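Local coordinates for 462aa long hypothetical selenium-binding protein (Sulfolobus tokodaii, PDB 2ECE) that is of unknown function but, as a beta-propeller of the selenium-binding protein family, may bind selenium, at residues A[206-218]-A[400-412]. Residues are numbered along the deposited sequence; the frame is centred on the assembly and turned at random.
Sequences EWAVPNTIEDGLK and SLYSTWDNQFYPE
W405 is wedged between L217 and W207, and its indole is gripped on both faces and at one edge. L217 CB stands 3.9 Å from the centroid of the W405 six-membered ring, a CH-pi contact; on the opposite face W207 CZ2 comes within 3.5 Å of W405 CZ2, the two six-membered rings inclined at 52°. In the indole plane, W405 NE1 donates to I213 O (3.1 Å), which G216 N of the type I turn I213–G216 reaches from the other side of the carbonyl plane. With W405 cut back to an alanine, L217 and W207 would probably face each other across a gap, and I213 O would lose its indole donor. Extended beyond CG (chi2 177°), Q408 carries its amide to the L217 backbone: OE1 accepts from L217 N (2.7 Å, 173°) and NE2 donates to L217 O (2.9 Å), two bonds that fix the amide's rotation. T404 OG1 donates to E214 O (2.9 Å) from above the carbonyl plane, and R104 shares that oxygen. I213 CD1 lies over the Y402 face, 4.0 Å from the ring centroid.

Toward the partly exposed E214 side chain the fit loosens: OE2 stays 4.1 Å from Y402 OH, a water bridging them, and also forms a salt bridge with R139.

Helix 403-409, inserted between strands 394-398 and 417-423 of one propeller sheet, meets the excursion linking strands 201-204 and 229-234 of another, while M252 of strand 250-258 touches both tryptophans.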
loop_
_atom_site.group_PDB
_atom_site.type_symbol
_atom_site.label_atom_id
_atom_site.label_comp_id
_atom_site.label_asym_id
_atom_site.label_seq_id
_atom_site.Cartn_x
_atom_site.Cartn_y
_atom_site.Cartn_z
ATOM N N GLU A 206 -0.158 -11.074 6.482
ATOM C CA GLU A 206 0.772 -11.189 7.609
ATOM C C GLU A 206 2.208 -10.754 7.310
ATOM O O GLU A 206 2.829 -11.225 6.354
ATOM C CB GLU A 206 0.850 -12.639 8.105
ATOM C CG GLU A 206 -0.462 -13.369 8.381
ATOM C CD GLU A 206 -0.209 -14.808 8.837
ATOM O OE1 GLU A 206 0.831 -15.370 8.436
ATOM O OE2 GLU A 206 -1.038 -15.381 9.578
ATOM N N TRP A 207 2.733 -9.865 8.148
ATOM C CA TRP A 207 4.112 -9.423 8.011
ATOM C C TRP A 207 4.813 -9.964 9.257
ATOM O O TRP A 207 5.288 -11.095 9.250
ATOM C CB TRP A 207 4.194 -7.897 7.949
ATOM C CG TRP A 207 5.562 -7.367 7.594
ATOM C CD1 TRP A 207 6.537 -8.013 6.880
ATOM C CD2 TRP A 207 6.063 -6.047 7.850
ATOM N NE1 TRP A 207 7.608 -7.172 6.669
ATOM C CE2 TRP A 207 7.344 -5.961 7.252
ATOM C CE3 TRP A 207 5.553 -4.927 8.518
ATOM C CZ2 TRP A 207 8.120 -4.799 7.307
ATOM C CZ3 TRP A 207 6.326 -3.769 8.572
ATOM C CH2 TRP A 207 7.595 -3.715 7.969
ATOM N N ALA A 208 4.839 -9.171 10.325
ATOM C CA ALA A 208 5.453 -9.569 11.592
ATOM C C ALA A 208 5.014 -8.532 12.620
ATOM O O ALA A 208 4.515 -7.480 12.236
ATOM C CB ALA A 208 6.974 -9.581 11.467
ATOM N N VAL A 209 5.184 -8.819 13.910
ATOM C CA VAL A 209 4.778 -7.863 14.938
ATOM C C VAL A 209 5.786 -6.724 15.045
ATOM O O VAL A 209 6.917 -6.838 14.572
ATOM C CB VAL A 209 4.632 -8.530 16.329
ATOM C CG1 VAL A 209 3.639 -9.682 16.251
ATOM C CG2 VAL A 209 5.986 -8.998 16.835
ATOM N N PRO A 210 5.380 -5.599 15.656
ATOM C CA PRO A 210 6.248 -4.430 15.827
ATOM C C PRO A 210 7.618 -4.755 16.409
ATOM O O PRO A 210 8.645 -4.335 15.875
ATOM C CB PRO A 210 5.430 -3.535 16.752
ATOM C CG PRO A 210 4.036 -3.798 16.271
ATOM C CD PRO A 210 4.025 -5.312 16.156
ATOM N N ASN A 211 7.634 -5.503 17.507
ATOM C CA ASN A 211 8.897 -5.846 18.142
ATOM C C ASN A 211 9.832 -6.652 17.247
ATOM O O ASN A 211 11.009 -6.816 17.564
ATOM C CB ASN A 211 8.642 -6.571 19.470
ATOM C CG ASN A 211 8.016 -5.655 20.506
ATOM O OD1 ASN A 211 8.147 -4.436 20.414
ATOM N ND2 ASN A 211 7.340 -6.232 21.498
ATOM N N THR A 212 9.320 -7.143 16.122
ATOM C CA THR A 212 10.153 -7.898 15.190
ATOM C C THR A 212 10.721 -7.007 14.082
ATOM O O THR A 212 11.906 -7.096 13.745
ATOM C CB THR A 212 9.363 -9.037 14.498
ATOM O OG1 THR A 212 9.000 -10.039 15.459
ATOM C CG2 THR A 212 10.205 -9.669 13.390
ATOM N N ILE A 213 9.874 -6.135 13.534
ATOM C CA ILE A 213 10.264 -5.278 12.417
ATOM C C ILE A 213 10.850 -3.891 12.684
ATOM O O ILE A 213 11.700 -3.438 11.921
ATOM C CB ILE A 213 9.072 -5.093 11.435
ATOM C CG1 ILE A 213 7.996 -4.200 12.061
ATOM C CG2 ILE A 213 8.467 -6.448 11.086
ATOM C CD1 ILE A 213 8.116 -2.738 11.668
ATOM N N GLU A 214 10.431 -3.220 13.751
ATOM C CA GLU A 214 10.916 -1.863 13.996
ATOM C C GLU A 214 12.429 -1.610 13.989
ATOM O O GLU A 214 12.866 -0.575 13.487
ATOM C CB GLU A 214 10.292 -1.306 15.277
ATOM C CG GLU A 214 8.769 -1.233 15.195
ATOM C CD GLU A 214 8.141 -0.444 16.327
ATOM O OE1 GLU A 214 8.625 -0.548 17.475
ATOM O OE2 GLU A 214 7.148 0.266 16.071
ATOM N N ASP A 215 13.234 -2.529 14.520
ATOM C CA ASP A 215 14.681 -2.316 14.524
ATOM C C ASP A 215 15.376 -2.856 13.277
ATOM O O ASP A 215 16.604 -2.928 13.231
ATOM C CB ASP A 215 15.329 -2.927 15.778
ATOM C CG ASP A 215 14.948 -2.191 17.047
ATOM O OD1 ASP A 215 14.761 -0.960 16.976
ATOM O OD2 ASP A 215 14.847 -2.834 18.118
ATOM N N GLY A 216 14.591 -3.239 12.271
ATOM C CA GLY A 216 15.167 -3.750 11.041
ATOM C C GLY A 216 14.921 -5.225 10.796
ATOM O O GLY A 216 14.375 -5.929 11.646
ATOM N N LEU A 217 15.334 -5.692 9.623
ATOM C CA LEU A 217 15.164 -7.087 9.242
ATOM C C LEU A 217 16.333 -7.904 9.771
ATOM O O LEU A 217 17.489 -7.591 9.503
ATOM C CB LEU A 217 15.126 -7.220 7.720
ATOM C CG LEU A 217 14.429 -8.414 7.054
ATOM C CD1 LEU A 217 15.193 -8.755 5.786
ATOM C CD2 LEU A 217 14.362 -9.621 7.974
ATOM N N LYS A 218 16.022 -8.941 10.537
ATOM C CA LYS A 218 17.044 -9.821 11.070
ATOM C C LYS A 218 16.776 -11.165 10.422
ATOM O O LYS A 218 15.811 -11.846 10.761
ATOM C CB LYS A 218 16.935 -9.910 12.595
ATOM C CG LYS A 218 17.474 -8.678 13.307
ATOM C CD LYS A 218 17.230 -8.724 14.810
ATOM C CE LYS A 218 17.886 -7.536 15.508
ATOM N NZ LYS A 218 17.507 -6.237 14.877
ATOM N N SER A 400 10.393 4.535 -0.738
ATOM C CA SER A 400 10.706 4.120 0.619
ATOM C C SER A 400 9.804 2.984 1.102
ATOM O O SER A 400 8.615 2.960 0.801
ATOM C CB SER A 400 10.588 5.315 1.561
ATOM O OG SER A 400 10.759 4.906 2.902
ATOM N N LEU A 401 10.380 2.053 1.862
ATOM C CA LEU A 401 9.637 0.913 2.390
ATOM C C LEU A 401 9.339 1.097 3.878
ATOM O O LEU A 401 8.186 1.066 4.307
ATOM C CB LEU A 401 10.435 -0.387 2.187
ATOM C CG LEU A 401 9.818 -1.678 2.750
ATOM C CD1 LEU A 401 8.500 -1.969 2.043
ATOM C CD2 LEU A 401 10.785 -2.845 2.572
ATOM N N TYR A 402 10.399 1.276 4.659
ATOM C CA TYR A 402 10.285 1.463 6.101
ATOM C C TYR A 402 11.625 2.013 6.623
ATOM O O TYR A 402 12.692 1.499 6.289
ATOM C CB TYR A 402 9.928 0.126 6.776
ATOM C CG TYR A 402 9.626 0.247 8.258
ATOM C CD1 TYR A 402 10.653 0.217 9.205
ATOM C CD2 TYR A 402 8.322 0.451 8.711
ATOM C CE1 TYR A 402 10.387 0.392 10.569
ATOM C CE2 TYR A 402 8.046 0.627 10.067
ATOM C CZ TYR A 402 9.083 0.597 10.990
ATOM O OH TYR A 402 8.821 0.774 12.331
ATOM N N SER A 403 11.552 3.067 7.428
ATOM C CA SER A 403 12.729 3.734 7.986
ATOM C C SER A 403 13.979 2.873 8.169
ATOM O O SER A 403 14.985 3.087 7.502
ATOM C CB SER A 403 12.367 4.387 9.325
ATOM O OG SER A 403 11.925 3.417 10.258
ATOM N N THR A 404 13.913 1.897 9.067
ATOM C CA THR A 404 15.063 1.046 9.336
ATOM C C THR A 404 15.397 0.030 8.253
ATOM O O THR A 404 16.555 -0.366 8.117
ATOM C CB THR A 404 14.903 0.326 10.685
ATOM O OG1 THR A 404 13.618 -0.303 10.750
ATOM C CG2 THR A 404 15.032 1.329 11.825
ATOM N N TRP A 405 14.401 -0.395 7.481
ATOM C CA TRP A 405 14.669 -1.344 6.409
ATOM C C TRP A 405 15.360 -0.618 5.253
ATOM O O TRP A 405 16.238 -1.184 4.595
ATOM C CB TRP A 405 13.367 -2.019 5.940
ATOM C CG TRP A 405 12.797 -2.975 6.961
ATOM C CD1 TRP A 405 12.689 -2.763 8.310
ATOM C CD2 TRP A 405 12.274 -4.289 6.719
ATOM N NE1 TRP A 405 12.141 -3.865 8.920
ATOM C CE2 TRP A 405 11.875 -4.815 7.969
ATOM C CE3 TRP A 405 12.105 -5.074 5.568
ATOM C CZ2 TRP A 405 11.314 -6.095 8.104
ATOM C CZ3 TRP A 405 11.544 -6.352 5.705
ATOM C CH2 TRP A 405 11.159 -6.845 6.965
ATOM N N ASP A 406 14.972 0.633 5.008
ATOM C CA ASP A 406 15.597 1.419 3.941
ATOM C C ASP A 406 17.097 1.458 4.226
ATOM O O ASP A 406 17.929 1.213 3.352
ATOM C CB ASP A 406 15.105 2.872 3.937
ATOM C CG ASP A 406 13.637 3.014 3.559
ATOM O OD1 ASP A 406 13.031 2.037 3.071
ATOM O OD2 ASP A 406 13.102 4.128 3.749
ATOM N N ASN A 407 17.415 1.777 5.474
ATOM C CA ASN A 407 18.790 1.904 5.920
ATOM C C ASN A 407 19.626 0.634 5.808
ATOM O O ASN A 407 20.851 0.706 5.770
ATOM C CB ASN A 407 18.812 2.433 7.355
ATOM C CG ASN A 407 18.235 3.838 7.462
ATOM O OD1 ASN A 407 18.023 4.515 6.448
ATOM N ND2 ASN A 407 17.982 4.288 8.691
ATOM N N GLN A 408 18.976 -0.521 5.738
ATOM C CA GLN A 408 19.705 -1.779 5.614
ATOM C C GLN A 408 20.003 -2.121 4.163
ATOM O O GLN A 408 21.112 -2.545 3.830
ATOM C CB GLN A 408 18.910 -2.929 6.220
ATOM C CG GLN A 408 18.756 -2.872 7.714
ATOM C CD GLN A 408 17.906 -4.011 8.220
ATOM O OE1 GLN A 408 16.697 -4.046 7.988
ATOM N NE2 GLN A 408 18.533 -4.964 8.901
ATOM N N PHE A 409 19.005 -1.948 3.300
ATOM C CA PHE A 409 19.176 -2.257 1.887
ATOM C C PHE A 409 19.760 -1.125 1.050
ATOM O O PHE A 409 20.320 -1.366 -0.018
ATOM C CB PHE A 409 17.850 -2.734 1.287
ATOM C CG PHE A 409 17.425 -4.095 1.777
ATOM C CD1 PHE A 409 16.680 -4.233 2.948
ATOM C CD2 PHE A 409 17.813 -5.242 1.087
ATOM C CE1 PHE A 409 16.326 -5.498 3.425
ATOM C CE2 PHE A 409 17.466 -6.513 1.552
ATOM C CZ PHE A 409 16.719 -6.642 2.726
ATOM N N TYR A 410 19.617 0.106 1.531
ATOM C CA TYR A 410 20.155 1.282 0.847
ATOM C C TYR A 410 20.789 2.116 1.956
ATOM O O TYR A 410 20.315 3.203 2.289
ATOM C CB TYR A 410 19.032 2.053 0.139
ATOM C CG TYR A 410 18.441 1.281 -1.026
ATOM C CD1 TYR A 410 19.107 1.211 -2.252
ATOM C CD2 TYR A 410 17.270 0.541 -0.872
ATOM C CE1 TYR A 410 18.625 0.414 -3.287
ATOM C CE2 TYR A 410 16.780 -0.259 -1.903
ATOM C CZ TYR A 410 17.464 -0.321 -3.104
ATOM O OH TYR A 410 17.008 -1.148 -4.105
ATOM N N PRO A 411 21.886 1.603 2.541
ATOM C CA PRO A 411 22.630 2.243 3.629
ATOM C C PRO A 411 23.233 3.606 3.327
ATOM O O PRO A 411 23.516 4.370 4.244
ATOM C CB PRO A 411 23.687 1.198 3.972
ATOM C CG PRO A 411 23.990 0.610 2.639
ATOM C CD PRO A 411 22.602 0.402 2.068
ATOM N N GLU A 412 23.427 3.922 2.052
ATOM C CA GLU A 412 24.001 5.212 1.696
ATOM C C GLU A 412 23.034 6.360 1.973
ATOM O O GLU A 412 23.425 7.525 1.958
ATOM C CB GLU A 412 24.428 5.212 0.228
ATOM C CG GLU A 412 25.503 4.175 -0.085
ATOM C CD GLU A 412 26.023 4.278 -1.506
ATOM O OE1 GLU A 412 26.334 5.410 -1.939
ATOM O OE2 GLU A 412 26.131 3.232 -2.184
HETATM O O HOH W 1 6.296 0.428 13.372
#